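Local coordinates for protein Tni2 (Pseudomonas fluorescens, PDB 6B12) that probably acts as the immunity protein of a bacterial toxin-immunity pair, binding and neutralising its cognate type VI secretion effector to protect the producing cell, at residues V59-R62 and Q63-A66; M125-Q129 and R130-M134; D138-A141 and S142-D145. All coordinates share one frame; numbering follows the deposited sequence.

Contact 1: residues V59-R62 and Q63-A66; sequences VPDR and QHLA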
loop_
_atom_site.group_PDB
_atom_site.type_symbol
_atom_site.label_atom_id
_atom_site.label_comp_id
_atom_site.label_asym_id
_atom_site.label_seq_id
_atom_site.Cartn_x
_atom_site.Cartn_y
_atom_site.Cartn_z
ATOM N N VAL C 59 10.095 -12.625 -0.542
ATOM C CA VAL C 59 8.988 -13.527 -0.207
ATOM C C VAL C 59 9.415 -14.380 0.982
ATOM O O VAL C 59 10.613 -14.695 1.109
ATOM C CB VAL C 59 8.639 -14.387 -1.434
ATOM C CG1 VAL C 59 7.486 -15.363 -1.158
ATOM C CG2 VAL C 59 8.311 -13.460 -2.647
ATOM N N PRO C 60 8.527 -14.731 1.921
ATOM C CA PRO C 60 9.008 -15.403 3.140
ATOM C C PRO C 60 9.659 -16.760 2.903
ATOM O O PRO C 60 10.355 -17.237 3.814
ATOM C CB PRO C 60 7.746 -15.508 4.007
ATOM C CG PRO C 60 6.934 -14.296 3.557
ATOM C CD PRO C 60 7.134 -14.293 2.066
ATOM N N ASP C 61 9.556 -17.339 1.703
ATOM C CA ASP C 61 10.305 -18.557 1.411
ATOM C C ASP C 61 11.801 -18.298 1.212
ATOM O O ASP C 61 12.556 -19.259 1.068
ATOM C CB ASP C 61 9.699 -19.292 0.191
ATOM C CG ASP C 61 9.797 -18.505 -1.119
ATOM O OD1 ASP C 61 10.536 -17.510 -1.203
ATOM O OD2 ASP C 61 9.104 -18.899 -2.077
ATOM N N ARG C 62 12.216 -17.026 1.227
ATOM C CA ARG C 62 13.615 -16.603 1.081
ATOM C C ARG C 62 14.247 -17.120 -0.200
ATOM O O ARG C 62 15.472 -17.279 -0.282
ATOM C CB ARG C 62 14.473 -17.010 2.282
ATOM C CG ARG C 62 13.905 -16.625 3.621
ATOM C CD ARG C 62 13.755 -15.157 3.772
ATOM N NE ARG C 62 15.036 -14.450 3.674
ATOM C CZ ARG C 62 15.151 -13.135 3.827
ATOM N NH1 ARG C 62 14.067 -12.414 4.102
ATOM N NH2 ARG C 62 16.338 -12.540 3.699
ATOM N N GLN C 63 13.441 -17.353 -1.240
ATOM C CA GLN C 63 14.031 -17.776 -2.505
ATOM C C GLN C 63 13.316 -17.147 -3.687
ATOM O O GLN C 63 13.563 -17.544 -4.838
ATOM C CB GLN C 63 14.050 -19.314 -2.603
ATOM C CG GLN C 63 12.697 -20.025 -2.415
ATOM C CD GLN C 63 12.934 -21.467 -1.993
ATOM O OE1 GLN C 63 13.233 -22.327 -2.827
ATOM N NE2 GLN C 63 12.843 -21.723 -0.703
ATOM N N HIS C 64 12.447 -16.183 -3.425
ATOM C CA HIS C 64 11.889 -15.318 -4.447
ATOM C C HIS C 64 11.852 -13.903 -3.918
ATOM O O HIS C 64 11.760 -13.664 -2.706
ATOM C CB HIS C 64 10.468 -15.761 -4.834
ATOM C CG HIS C 64 10.408 -17.141 -5.387
ATOM N ND1 HIS C 64 10.123 -18.246 -4.612
ATOM C CD2 HIS C 64 10.596 -17.598 -6.648
ATOM C CE1 HIS C 64 10.120 -19.321 -5.376
ATOM N NE2 HIS C 64 10.418 -18.961 -6.611
ATOM N N LEU C 65 11.881 -12.957 -4.848
ATOM C CA LEU C 65 11.585 -11.571 -4.543
ATOM C C LEU C 65 10.343 -11.171 -5.327
ATOM O O LEU C 65 10.125 -11.641 -6.449
ATOM C CB LEU C 65 12.752 -10.658 -4.919
ATOM C CG LEU C 65 14.028 -11.021 -4.120
ATOM C CD1 LEU C 65 14.955 -11.819 -5.028
ATOM C CD2 LEU C 65 14.696 -9.772 -3.602
ATOM N N ALA C 66 9.512 -10.344 -4.724
ATOM C CA ALA C 66 8.427 -9.711 -5.459
ATOM C C ALA C 66 8.847 -8.270 -5.696
ATOM O O ALA C 66 9.228 -7.572 -4.753
ATOM C CB ALA C 66 7.111 -9.776 -4.693
#
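Asp61 turns its carboxylate back over the start of the next strand and shares its two oxygens between Gln63 and His64. OD1 of Asp61 accepts the backbone N of Gln63 at 2.9 Å, a nearly straight bond that meets the carboxylate from above its plane and closes an Asx turn; the backbone N of His64 adds a weak second bond to the same oxygen. OD2 of Asp61 takes ND1 of His64 at 2.8 Å, on the syn side of the oxygen, which lies near the plane of the imidazole, at the ring edge. Here ND1 is the donor, and the bond restrains the ring's rotation. A first torsion of 65° places CG of Asp61 between the backbone N and the carbonyl carbon, within reach of both neighbours. All this happens at the bend of the β-hairpin joining strands 54-58 and 64-70, where Val59 to Arg62 form a type I turn with Arg62 N bonded to Val59 O at 2.8 Å. On the strand side of the turn Val59 N donates to His64 O at 2.9 Å. NE2 of Gln63 reaches back to Asp61 O at 3.0 Å, with that oxygen in the plane of its amide. The guanidinium of Arg62 is engaged outside the turn, in a salt bridge with Glu17 and a hydrogen bond to the carbonyl of Ile2. CG2 of Val59 packs on CB of His64 at 3.8 Å.

Contact 2: residues M125-Q129 and R130-M134; sequences MFSRQ and RDQAM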
loop_
_atom_site.group_PDB
_atom_site.type_symbol
_atom_site.label_atom_id
_atom_site.label_comp_id
_atom_site.label_asym_id
_atom_site.label_seq_id
_atom_site.Cartn_x
_atom_site.Cartn_y
_atom_site.Cartn_z
HETATM N N MSE C 125 -1.403 -5.404 -3.053
HETATM C CA MSE C 125 -2.675 -4.690 -3.065
HETATM C C MSE C 125 -2.887 -4.141 -4.467
HETATM O O MSE C 125 -2.002 -3.509 -5.028
HETATM C CB MSE C 125 -2.667 -3.584 -2.002
HETATM C CG MSE C 125 -2.327 -4.085 -0.610
HETATM SE SE MSE C 125 -3.525 -5.513 0.012
HETATM C CE MSE C 125 -5.111 -4.464 -0.188
ATOM N N PHE C 126 -4.079 -4.374 -5.015
ATOM C CA PHE C 126 -4.396 -4.126 -6.418
ATOM C C PHE C 126 -5.495 -3.074 -6.481
ATOM O O PHE C 126 -6.519 -3.216 -5.805
ATOM C CB PHE C 126 -4.856 -5.449 -7.049
ATOM C CG PHE C 126 -5.419 -5.359 -8.456
ATOM C CD1 PHE C 126 -4.595 -5.523 -9.558
ATOM C CD2 PHE C 126 -6.790 -5.245 -8.665
ATOM C CE1 PHE C 126 -5.128 -5.510 -10.843
ATOM C CE2 PHE C 126 -7.327 -5.236 -9.946
ATOM C CZ PHE C 126 -6.508 -5.359 -11.034
ATOM N N SER C 127 -5.258 -2.000 -7.248
ATOM C CA SER C 127 -6.243 -0.941 -7.439
ATOM C C SER C 127 -6.950 -1.177 -8.767
ATOM O O SER C 127 -6.330 -1.050 -9.831
ATOM C CB SER C 127 -5.567 0.431 -7.409
ATOM O OG SER C 127 -6.553 1.461 -7.466
ATOM N N ARG C 128 -8.246 -1.500 -8.705
ATOM C CA ARG C 128 -9.015 -1.774 -9.914
ATOM C C ARG C 128 -9.183 -0.486 -10.716
ATOM O O ARG C 128 -9.569 0.540 -10.173
ATOM C CB ARG C 128 -10.381 -2.354 -9.538
ATOM C CG ARG C 128 -11.285 -2.653 -10.719
ATOM C CD ARG C 128 -12.410 -3.582 -10.303
ATOM N NE ARG C 128 -13.372 -2.955 -9.392
ATOM C CZ ARG C 128 -14.382 -3.604 -8.814
ATOM N NH1 ARG C 128 -14.558 -4.912 -9.040
ATOM N NH2 ARG C 128 -15.188 -2.960 -7.987
ATOM N N GLN C 129 -8.867 -0.534 -12.006
ATOM C CA GLN C 129 -8.747 0.704 -12.771
ATOM C C GLN C 129 -10.068 1.458 -12.848
ATOM O O GLN C 129 -10.091 2.693 -12.770
ATOM C CB GLN C 129 -8.215 0.389 -14.167
ATOM C CG GLN C 129 -8.151 1.570 -15.108
ATOM C CD GLN C 129 -8.164 1.127 -16.562
ATOM O OE1 GLN C 129 -7.192 0.555 -17.056
ATOM N NE2 GLN C 129 -9.279 1.367 -17.247
ATOM N N ARG C 130 -11.187 0.741 -12.961
ATOM C CA ARG C 130 -12.418 1.435 -13.325
ATOM C C ARG C 130 -12.989 2.250 -12.169
ATOM O O ARG C 130 -13.659 3.263 -12.406
ATOM C CB ARG C 130 -13.449 0.441 -13.862
ATOM C CG ARG C 130 -14.304 -0.246 -12.834
ATOM C CD ARG C 130 -15.388 -1.073 -13.529
ATOM N NE ARG C 130 -15.667 -2.305 -12.795
ATOM C CZ ARG C 130 -16.488 -2.368 -11.760
ATOM N NH1 ARG C 130 -17.118 -1.274 -11.357
ATOM N NH2 ARG C 130 -16.691 -3.522 -11.138
ATOM N N ASP C 131 -12.720 1.854 -10.921
ATOM C CA ASP C 131 -13.288 2.563 -9.784
ATOM C C ASP C 131 -12.315 2.740 -8.626
ATOM O O ASP C 131 -12.728 3.248 -7.575
ATOM C CB ASP C 131 -14.554 1.854 -9.272
ATOM C CG ASP C 131 -14.291 0.433 -8.774
ATOM O OD1 ASP C 131 -13.150 -0.080 -8.890
ATOM O OD2 ASP C 131 -15.242 -0.170 -8.245
ATOM N N GLN C 132 -11.056 2.334 -8.791
ATOM C CA GLN C 132 -10.001 2.383 -7.773
ATOM C C GLN C 132 -10.342 1.573 -6.525
ATOM O O GLN C 132 -9.791 1.833 -5.451
ATOM C CB GLN C 132 -9.653 3.826 -7.384
ATOM C CG GLN C 132 -9.286 4.723 -8.566
ATOM C CD GLN C 132 -8.085 4.220 -9.347
ATOM O OE1 GLN C 132 -7.027 3.951 -8.778
ATOM N NE2 GLN C 132 -8.248 4.085 -10.662
ATOM N N ALA C 133 -11.234 0.587 -6.630
ATOM C CA ALA C 133 -11.475 -0.297 -5.497
ATOM C C ALA C 133 -10.244 -1.149 -5.252
ATOM O O ALA C 133 -9.574 -1.571 -6.199
ATOM C CB ALA C 133 -12.687 -1.197 -5.744
HETATM N N MSE C 134 -9.950 -1.399 -3.977
HETATM C CA MSE C 134 -8.740 -2.121 -3.596
HETATM C C MSE C 134 -9.047 -3.591 -3.412
HETATM O O MSE C 134 -10.078 -3.961 -2.823
HETATM C CB MSE C 134 -8.136 -1.576 -2.292
HETATM C CG MSE C 134 -7.785 -0.094 -2.304
HETATM SE SE MSE C 134 -6.448 0.325 -3.668
HETATM C CE MSE C 134 -5.189 -1.130 -3.355
HETATM O O HOH W 1 -5.795 1.554 -10.756
#
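The hairpin loop between strands 121-128 and 134-140 is built round an Asx turn at Asp131, whose carboxylate is gripped side-on by Arg128. NE of Arg128 donates to OD1 of Asp131 at 2.9 Å, almost straight (176°) and in the guanidinium plane, while NH2 reaches OD2 at 2.8 Å from a slightly tilted direction; both oxygens are met on their syn sides. A bend at chi3 (69°) in the otherwise extended Arg128 chain turns NE and NH2 toward Asp131. Asp131 OD1 has a second donor, the backbone N of Ala133 at 3.0 Å, which comes from the opposite face of the carboxylate and completes the Asx turn. With three bonds on it, the carboxylate is held firmly against rotation. Arg130 runs alongside Arg128 and lays its guanidinium over one face of the other, centres 3.8 Å apart and planes at 28°. The negative charges of Asp131 and of Glu104, which forms a salt bridge with Arg130 NE, probably offset the closeness of the two cations. The backbone draws the loop shut: Arg128 N bonds Ala133 O at 2.8 Å, and Arg128 O receives Gln132 N at 2.7 Å. On the face bearing Ser127 and Met134, the selenium of selenomethionine Met134 rests on CB of Ser127. A water bound to Ser127 O makes a weak bond to Gln132 OE1. Phe126 meets Tyr108 of strand 102-112 edge-to-face, Ala133 touches His151 of strand 145-152, and Gln132 and Met134 pack against the partner protein chain.

Contact 3: residues D138-A141 and S142-D145; sequences DIDA and STGD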
loop_
_atom_site.group_PDB
_atom_site.type_symbol
_atom_site.label_atom_id
_atom_site.label_comp_id
_atom_site.label_asym_id
_atom_site.label_seq_id
_atom_site.Cartn_x
_atom_site.Cartn_y
_atom_site.Cartn_z
ATOM N N ASP C 138 -3.362 -12.471 -3.169
ATOM C CA ASP C 138 -2.359 -13.390 -2.655
ATOM C C ASP C 138 -1.797 -14.194 -3.815
ATOM O O ASP C 138 -2.550 -14.701 -4.652
ATOM C CB ASP C 138 -2.970 -14.326 -1.609
ATOM C CG ASP C 138 -3.229 -13.633 -0.274
ATOM O OD1 ASP C 138 -3.060 -12.392 -0.159
ATOM O OD2 ASP C 138 -3.608 -14.331 0.681
ATOM N N ILE C 139 -0.472 -14.322 -3.847
ATOM C CA ILE C 139 0.259 -14.875 -4.980
ATOM C C ILE C 139 1.247 -15.917 -4.455
ATOM O O ILE C 139 1.946 -15.659 -3.478
ATOM C CB ILE C 139 0.996 -13.756 -5.747
ATOM C CG1 ILE C 139 -0.038 -12.760 -6.318
ATOM C CG2 ILE C 139 1.877 -14.327 -6.874
ATOM C CD1 ILE C 139 0.504 -11.342 -6.486
ATOM N N ASP C 140 1.281 -17.086 -5.091
ATOM C CA ASP C 140 2.229 -18.149 -4.741
ATOM C C ASP C 140 3.497 -17.929 -5.552
ATOM O O ASP C 140 3.530 -18.205 -6.759
ATOM C CB ASP C 140 1.617 -19.514 -5.041
ATOM C CG ASP C 140 2.524 -20.678 -4.656
ATOM O OD1 ASP C 140 3.644 -20.449 -4.149
ATOM O OD2 ASP C 140 2.064 -21.818 -4.870
ATOM N N ALA C 141 4.549 -17.438 -4.902
ATOM C CA ALA C 141 5.793 -17.201 -5.632
ATOM C C ALA C 141 6.430 -18.480 -6.144
ATOM O O ALA C 141 7.269 -18.406 -7.045
ATOM C CB ALA C 141 6.832 -16.466 -4.759
ATOM N N SER C 142 6.125 -19.638 -5.545
ATOM C CA SER C 142 6.755 -20.863 -6.012
ATOM C C SER C 142 6.211 -21.304 -7.367
ATOM O O SER C 142 6.856 -22.106 -8.052
ATOM C CB SER C 142 6.591 -21.982 -4.967
ATOM O OG SER C 142 5.242 -22.403 -4.895
ATOM N N THR C 143 5.055 -20.782 -7.789
ATOM C CA THR C 143 4.496 -21.105 -9.086
ATOM C C THR C 143 4.300 -19.889 -9.949
ATOM O O THR C 143 4.117 -20.038 -11.164
ATOM C CB THR C 143 3.143 -21.799 -8.937
ATOM O OG1 THR C 143 2.229 -20.903 -8.296
ATOM C CG2 THR C 143 3.312 -23.064 -8.095
ATOM N N GLY C 144 4.332 -18.698 -9.361
ATOM C CA GLY C 144 4.075 -17.499 -10.116
ATOM C C GLY C 144 2.612 -17.253 -10.381
ATOM O O GLY C 144 2.289 -16.392 -11.212
ATOM N N ASP C 145 1.714 -17.958 -9.687
ATOM C CA ASP C 145 0.288 -17.863 -9.948
ATOM C C ASP C 145 -0.482 -17.199 -8.813
ATOM O O ASP C 145 -0.165 -17.338 -7.637
ATOM C CB ASP C 145 -0.304 -19.237 -10.222
ATOM C CG ASP C 145 0.184 -19.808 -11.531
ATOM O OD1 ASP C 145 0.633 -19.020 -12.399
ATOM O OD2 ASP C 145 0.121 -21.030 -11.683
#
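The backbone folds back at Asp140, whose carbonyl O accepts Gly144 N at 2.8 Å and Thr143 N at 3.2 Å. Asp140 N in turn donates to Asp145 O at 2.9 Å, and Asp145 N adds a weak bond to the carbonyl of Asp140. The side chain of Asp140 leans over the turn: with CG anti to the backbone N (chi1 -178°), OD1 lies within reach of Ser142, which offers two donors. The hydroxyl OG of Ser142 gives a short bond of 2.6 Å on the syn side of OD1 of Asp140, and the backbone N of Ser142 gives that oxygen one of 3.0 Å from above the carboxylate; both come from the same face of that plane. The four-residue loop 141-144 begins with type I torsions at Ala141 and Ser142 and ends in an arrangement that fits a G1 β-bulge, joining strands 134-140 and 145-152. Gly144 sits at a positive phi of 78°, a conformation easily adopted without a side chain. OG1 of Thr143 accepts Asp145 N at 3.3 Å, an ST turn at the exit from the loop; the Thr143 side chain crosses that of Asp140 at about a right angle. Deeper along the strand, CG2 of Ile139 lies 3.7 Å from Asp145 O. A further donor, OG of Ser120 in the loop before strand 121-128, binds Asp140 OD1, and Ala141 packs on Phe122 and Val82.

Overall arrangement
All three contacts are the turns of β-hairpins, met along the chain in the order 1, 2, 3. Contact 1 belongs to the four-stranded antiparallel sheet, between strands 54-58 and 64-70; contacts 2 and 3 lie at the two ends of strand 134-140 in the five-stranded sheet, their centres 20 Å apart. Contacts 1 and 3, with centres 10 Å apart, touch across the sheets: His64 and Val59 pack on Ala141, bringing two turns together. The centres of contacts 1 and 2 are about 25 Å apart, on opposite sides of the chain's centre; contact 2 touches the other protein chain through Gln132 and Met134, consistent with a part in the interface with that protein, probably the toxin.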